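PDB 3LJX: MmoQ Response regulator from Methylococcus capsulatus, which probably makes cyclic di-GMP from two GTP molecules as a whole protein, of which this chain carries the HDOD domain rather than the GGDEF cyclase domain. Local coordinates for residues A[195-200]-A[214-219]; A[55-60]-A[72-77]. All coordinates share one frame; numbering follows the deposited sequence.

Overall arrangement
Both contacts pack one helix against another in an all-helical chain. They share no helix: contact 2 joins helices 47-58 and 71-78, and contact 1 joins helices 196-204 and 214-233, later in the sequence. Their centres lie 22 Å apart, and their nearest atoms are about 8 Å apart without touching. Contact 2 is buried and small, made by two alanines and a leucine. Contact 1 is a surface contact. It rests on a pair of phenylalanine rings, with a threonine between the helices on the more open side. No hydrogen bond crosses either interface. Gln196 bonds Asp200 within its own segment, while Asn58 and Asp73 bond to other parts of the chain.

Contact 1. Residues A[195-200]-A[214-219]; sequences PQVFID and GRTGRF
Phe198 and Phe219 meet in an offset edge-to-face pair. Phe219 turns its edge toward the face of Phe198, with ring centroids 5.6 Å apart and planes at 73°. The closest atoms are Phe198 CD2 and Phe219 CE2, at 3.8 Å. The two rings reach each other differently. CG of Phe219 lies anti to the backbone N, and its CB already points at helix 196-204. CB of Phe198 points along the interface. Its CG is anti to the carbonyl carbon, and the CD2-CE2 flank of its ring comes against CE2 of Phe219.

Thr216 makes the second part of the contact, against Val197 and Asp200. Its CB faces the other helix, and its methyl CG2 lies 4.3 Å from the backbone O of Val197. The same CG2 is 4.4 Å from CB of Asp200, while OG1 stands 4.3 Å from CG1 of Val197. These are loose van der Waals contacts.

One turn of helix 196-204 carries a side-chain bond that holds Asp200. Gln196 NE2 donates to Asp200 OD2 over 2.8 Å, with an N-H...O angle of 161°. The donor arrives on the syn side of the carboxylate, and OD2 lies close to the plane of the amide.

This is surface helix-helix packing through an aromatic pair. The axes of 196-200 and 214-219 approach to 9.7 Å at a crossing angle of -47°. Thr216 also touches Ala201 and Leu204, and Phe219 touches Ala201, so the packing continues along helix 196-204. Leu138 of helix 132-141 contacts both phenylalanines, which makes the ring pair part of a three-helix junction.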
loop_
_atom_site.group_PDB
_atom_site.type_symbol
_atom_site.label_atom_id
_atom_site.label_comp_id
_atom_site.label_asym_id
_atom_site.label_seq_id
_atom_site.Cartn_x
_atom_site.Cartn_y
_atom_site.Cartn_z
ATOM N N PRO A 195 -10.678 0.966 -8.682
ATOM C CA PRO A 195 -11.870 0.207 -9.088
ATOM C C PRO A 195 -11.836 -1.228 -8.557
ATOM O O PRO A 195 -10.770 -1.749 -8.214
ATOM C CB PRO A 195 -11.784 0.225 -10.621
ATOM C CG PRO A 195 -10.308 0.301 -10.912
ATOM C CD PRO A 195 -9.717 1.145 -9.786
ATOM N N GLN A 196 -12.994 -1.870 -8.493
ATOM C CA GLN A 196 -13.087 -3.179 -7.861
ATOM C C GLN A 196 -12.153 -4.271 -8.423
ATOM O O GLN A 196 -11.726 -5.137 -7.656
ATOM C CB GLN A 196 -14.538 -3.674 -7.821
ATOM C CG GLN A 196 -14.771 -4.793 -6.812
ATOM C CD GLN A 196 -16.100 -5.509 -7.022
ATOM O OE1 GLN A 196 -17.175 -4.898 -6.939
ATOM N NE2 GLN A 196 -16.033 -6.812 -7.301
ATOM N N VAL A 197 -11.821 -4.260 -9.720
ATOM C CA VAL A 197 -10.924 -5.326 -10.223
ATOM C C VAL A 197 -9.619 -5.371 -9.461
ATOM O O VAL A 197 -9.095 -6.450 -9.204
ATOM C CB VAL A 197 -10.532 -5.250 -11.730
ATOM C CG1 VAL A 197 -11.535 -5.980 -12.588
ATOM C CG2 VAL A 197 -10.245 -3.805 -12.183
ATOM N N PHE A 198 -9.080 -4.203 -9.124
ATOM C CA PHE A 198 -7.830 -4.162 -8.366
ATOM C C PHE A 198 -7.998 -4.741 -6.966
ATOM O O PHE A 198 -7.164 -5.527 -6.518
ATOM C CB PHE A 198 -7.242 -2.750 -8.330
ATOM C CG PHE A 198 -6.604 -2.336 -9.618
ATOM C CD1 PHE A 198 -7.357 -2.217 -10.769
ATOM C CD2 PHE A 198 -5.250 -2.060 -9.682
ATOM C CE1 PHE A 198 -6.766 -1.838 -11.969
ATOM C CE2 PHE A 198 -4.657 -1.677 -10.882
ATOM C CZ PHE A 198 -5.414 -1.570 -12.019
ATOM N N ILE A 199 -9.082 -4.371 -6.285
ATOM C CA ILE A 199 -9.362 -4.929 -4.964
ATOM C C ILE A 199 -9.569 -6.453 -5.052
ATOM O O ILE A 199 -9.082 -7.210 -4.195
ATOM C CB ILE A 199 -10.582 -4.247 -4.287
ATOM C CG1 ILE A 199 -10.211 -2.854 -3.771
ATOM C CG2 ILE A 199 -11.050 -5.053 -3.106
ATOM C CD1 ILE A 199 -10.321 -1.773 -4.805
ATOM N N ASP A 200 -10.266 -6.911 -6.092
ATOM C CA ASP A 200 -10.464 -8.350 -6.258
ATOM C C ASP A 200 -9.136 -9.055 -6.513
ATOM O O ASP A 200 -8.898 -10.152 -6.008
ATOM C CB ASP A 200 -11.440 -8.669 -7.397
ATOM C CG ASP A 200 -12.888 -8.295 -7.062
ATOM O OD1 ASP A 200 -13.181 -7.950 -5.895
ATOM O OD2 ASP A 200 -13.741 -8.347 -7.974
ATOM N N GLY A 214 -7.801 -15.564 -16.397
ATOM C CA GLY A 214 -8.036 -14.174 -16.733
ATOM C C GLY A 214 -7.020 -13.215 -16.149
ATOM O O GLY A 214 -6.165 -13.598 -15.335
ATOM N N ARG A 215 -7.132 -11.956 -16.559
ATOM C CA ARG A 215 -6.205 -10.913 -16.144
ATOM C C ARG A 215 -6.240 -10.756 -14.631
ATOM O O ARG A 215 -5.214 -10.502 -14.008
ATOM C CB ARG A 215 -6.536 -9.580 -16.832
ATOM C CG ARG A 215 -5.523 -8.475 -16.564
ATOM C CD ARG A 215 -5.885 -7.197 -17.317
ATOM N NE ARG A 215 -6.057 -7.444 -18.750
ATOM C CZ ARG A 215 -5.230 -7.003 -19.686
ATOM N NH1 ARG A 215 -4.168 -6.274 -19.350
ATOM N NH2 ARG A 215 -5.467 -7.288 -20.956
ATOM N N THR A 216 -7.417 -10.918 -14.039
ATOM C CA THR A 216 -7.538 -10.779 -12.592
ATOM C C THR A 216 -6.699 -11.836 -11.880
ATOM O O THR A 216 -6.008 -11.530 -10.905
ATOM C CB THR A 216 -8.995 -10.880 -12.115
ATOM O OG1 THR A 216 -9.805 -9.954 -12.853
ATOM C CG2 THR A 216 -9.073 -10.528 -10.654
ATOM N N GLY A 217 -6.749 -13.066 -12.391
ATOM C CA GLY A 217 -5.972 -14.166 -11.844
ATOM C C GLY A 217 -4.485 -13.928 -12.035
ATOM O O GLY A 217 -3.678 -14.193 -11.139
ATOM N N ARG A 218 -4.114 -13.397 -13.195
ATOM C CA ARG A 218 -2.697 -13.203 -13.490
ATOM C C ARG A 218 -2.122 -12.087 -12.625
ATOM O O ARG A 218 -1.020 -12.208 -12.069
ATOM C CB ARG A 218 -2.472 -12.917 -14.970
ATOM C CG ARG A 218 -1.014 -12.981 -15.381
ATOM C CD ARG A 218 -0.863 -12.649 -16.846
ATOM N NE ARG A 218 -0.648 -13.846 -17.637
ATOM C CZ ARG A 218 0.530 -14.186 -18.145
ATOM N NH1 ARG A 218 1.583 -13.398 -17.954
ATOM N NH2 ARG A 218 0.654 -15.305 -18.850
ATOM N N PHE A 219 -2.878 -11.008 -12.485
ATOM C CA PHE A 219 -2.436 -9.913 -11.638
ATOM C C PHE A 219 -2.371 -10.401 -10.185
ATOM O O PHE A 219 -1.418 -10.094 -9.467
ATOM C CB PHE A 219 -3.370 -8.709 -11.802
ATOM C CG PHE A 219 -2.904 -7.466 -11.099
ATOM C CD1 PHE A 219 -1.560 -7.169 -10.997
ATOM C CD2 PHE A 219 -3.826 -6.573 -10.568
ATOM C CE1 PHE A 219 -1.134 -6.013 -10.349
ATOM C CE2 PHE A 219 -3.411 -5.415 -9.924
ATOM C CZ PHE A 219 -2.056 -5.134 -9.818
#

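Contact 2. Residues A[55-60]-A[72-77]; sequences RFANAP and IDAIDL
Ala57 and Ala74 meet methyl to methyl, with their CB atoms 3.9 Å apart. Their CA atoms are the closest pair across the segments, at 5.8 Å. With no side chain longer than a methyl group at this point, the two backbones come close together. CB of Ala57 points directly at the other helix. CB of Ala74 points along the interface instead, so the two methyls do not meet head-on. This is close alanine-on-alanine helix packing inside the all-helical HDOD domain, and it joins two helices linked by a loop.

Leu77, one turn after Ala74, is the third residue of the contact. Its CB points toward segment 55-60. CG lies anti to the backbone N (chi1 179°), and chi2 of 67° brings the CD2 branch to Ala57. CD2 touches the backbone O of Ala57 at 3.7 Å and stands 4.4 Å from its CB. One methyl branch thus packs beside both the carbonyl and the side chain of the same alanine. The contact is apolar, apart from this carbonyl oxygen.

Asn58 follows Ala57 near the end of its helix. The amide bonds to loops rather than to segment 72-77: OD1 accepts from Val68 N, and ND2 donates to Trp192 O. Both ends of the amide are therefore used, which should fix its rotation.

Asp73 OD1 links the second helix to Lys133 of helix 132-141 by a salt bridge. OD2 makes a local bond to Ser70 OG just ahead of the helix. Ala57 also touches Val68 in the connecting loop. Ile75 turns away from segment 55-60 and packs on helices 36-43 and 80-88. The ring of Phe56 meets that of Phe86, so helix 80-88 touches both helices of the contact.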
loop_
_atom_site.group_PDB
_atom_site.type_symbol
_atom_site.label_atom_id
_atom_site.label_comp_id
_atom_site.label_asym_id
_atom_site.label_seq_id
_atom_site.Cartn_x
_atom_site.Cartn_y
_atom_site.Cartn_z
ATOM N N ARG A 55 -6.546 10.125 -2.877
ATOM C CA ARG A 55 -7.902 10.365 -2.431
ATOM C C ARG A 55 -8.371 11.768 -2.828
ATOM O O ARG A 55 -9.525 11.977 -3.241
ATOM C CB ARG A 55 -7.953 10.205 -0.925
ATOM C CG ARG A 55 -9.258 10.616 -0.312
ATOM C CD ARG A 55 -9.290 10.183 1.129
ATOM N NE ARG A 55 -10.290 10.925 1.872
ATOM C CZ ARG A 55 -10.010 11.936 2.684
ATOM N NH1 ARG A 55 -8.748 12.316 2.869
ATOM N NH2 ARG A 55 -10.997 12.556 3.315
ATOM N N PHE A 56 -7.470 12.730 -2.686
ATOM C CA PHE A 56 -7.768 14.093 -3.081
ATOM C C PHE A 56 -8.026 14.112 -4.587
ATOM O O PHE A 56 -9.028 14.664 -5.047
ATOM C CB PHE A 56 -6.600 15.016 -2.707
ATOM C CG PHE A 56 -6.703 16.403 -3.281
ATOM C CD1 PHE A 56 -5.948 16.769 -4.387
ATOM C CD2 PHE A 56 -7.536 17.351 -2.699
ATOM C CE1 PHE A 56 -6.028 18.055 -4.913
ATOM C CE2 PHE A 56 -7.623 18.644 -3.224
ATOM C CZ PHE A 56 -6.870 18.991 -4.332
ATOM N N ALA A 57 -7.130 13.479 -5.343
ATOM C CA ALA A 57 -7.176 13.537 -6.808
ATOM C C ALA A 57 -8.366 12.783 -7.354
ATOM O O ALA A 57 -8.809 13.059 -8.464
ATOM C CB ALA A 57 -5.882 12.963 -7.418
ATOM N N ASN A 58 -8.865 11.810 -6.588
ATOM C CA ASN A 58 -9.985 10.977 -7.041
ATOM C C ASN A 58 -11.334 11.397 -6.450
ATOM O O ASN A 58 -12.376 10.820 -6.785
ATOM C CB ASN A 58 -9.693 9.488 -6.766
ATOM C CG ASN A 58 -8.546 8.954 -7.633
ATOM O OD1 ASN A 58 -8.294 9.479 -8.718
ATOM N ND2 ASN A 58 -7.848 7.925 -7.156
ATOM N N ALA A 59 -11.308 12.401 -5.572
ATOM C CA ALA A 59 -12.528 12.929 -4.955
ATOM C C ALA A 59 -13.513 13.438 -5.999
ATOM O O ALA A 59 -13.114 13.972 -7.027
ATOM C CB ALA A 59 -12.198 14.032 -3.955
ATOM N N PRO A 60 -14.812 13.283 -5.720
ATOM C CA PRO A 60 -15.885 13.626 -6.665
ATOM C C PRO A 60 -15.819 15.079 -7.125
ATOM O O PRO A 60 -16.420 15.937 -6.484
ATOM C CB PRO A 60 -17.167 13.426 -5.843
ATOM C CG PRO A 60 -16.771 12.590 -4.659
ATOM C CD PRO A 60 -15.328 12.891 -4.395
ATOM N N ILE A 72 2.604 10.509 -9.642
ATOM C CA ILE A 72 2.938 11.289 -10.840
ATOM C C ILE A 72 1.680 11.581 -11.682
ATOM O O ILE A 72 1.522 12.680 -12.223
ATOM C CB ILE A 72 4.028 10.625 -11.677
ATOM C CG1 ILE A 72 4.516 11.580 -12.768
ATOM C CG2 ILE A 72 3.524 9.327 -12.276
ATOM C CD1 ILE A 72 5.221 12.804 -12.235
ATOM N N ASP A 73 0.768 10.615 -11.768
ATOM C CA ASP A 73 -0.500 10.869 -12.458
ATOM C C ASP A 73 -1.379 11.867 -11.706
ATOM O O ASP A 73 -2.062 12.687 -12.324
ATOM C CB ASP A 73 -1.256 9.573 -12.720
ATOM C CG ASP A 73 -0.544 8.688 -13.721
ATOM O OD1 ASP A 73 0.013 9.239 -14.704
ATOM O OD2 ASP A 73 -0.530 7.450 -13.517
ATOM N N ALA A 74 -1.365 11.808 -10.380
ATOM C CA ALA A 74 -2.108 12.804 -9.610
ATOM C C ALA A 74 -1.577 14.215 -9.915
ATOM O O ALA A 74 -2.351 15.160 -10.133
ATOM C CB ALA A 74 -2.039 12.502 -8.115
ATOM N N ILE A 75 -0.254 14.349 -9.947
ATOM C CA ILE A 75 0.363 15.634 -10.242
ATOM C C ILE A 75 -0.080 16.160 -11.611
ATOM O O ILE A 75 -0.524 17.301 -11.718
ATOM C CB ILE A 75 1.891 15.549 -10.204
ATOM C CG1 ILE A 75 2.380 15.378 -8.771
ATOM C CG2 ILE A 75 2.492 16.805 -10.786
ATOM C CD1 ILE A 75 3.900 15.288 -8.666
ATOM N N ASP A 76 0.027 15.327 -12.648
ATOM C CA ASP A 76 -0.430 15.711 -13.991
ATOM C C ASP A 76 -1.885 16.155 -13.955
ATOM O O ASP A 76 -2.279 17.057 -14.678
ATOM C CB ASP A 76 -0.307 14.547 -14.985
ATOM C CG ASP A 76 1.124 14.055 -15.149
ATOM O OD1 ASP A 76 2.059 14.773 -14.723
ATOM O OD2 ASP A 76 1.309 12.942 -15.702
ATOM N N LEU A 77 -2.688 15.508 -13.117
ATOM C CA LEU A 77 -4.118 15.782 -13.096
ATOM C C LEU A 77 -4.478 17.065 -12.336
ATOM O O LEU A 77 -5.142 17.937 -12.892
ATOM C CB LEU A 77 -4.886 14.589 -12.523
ATOM C CG LEU A 77 -6.398 14.781 -12.420
ATOM C CD1 LEU A 77 -7.001 14.865 -13.820
ATOM C CD2 LEU A 77 -7.024 13.642 -11.630
#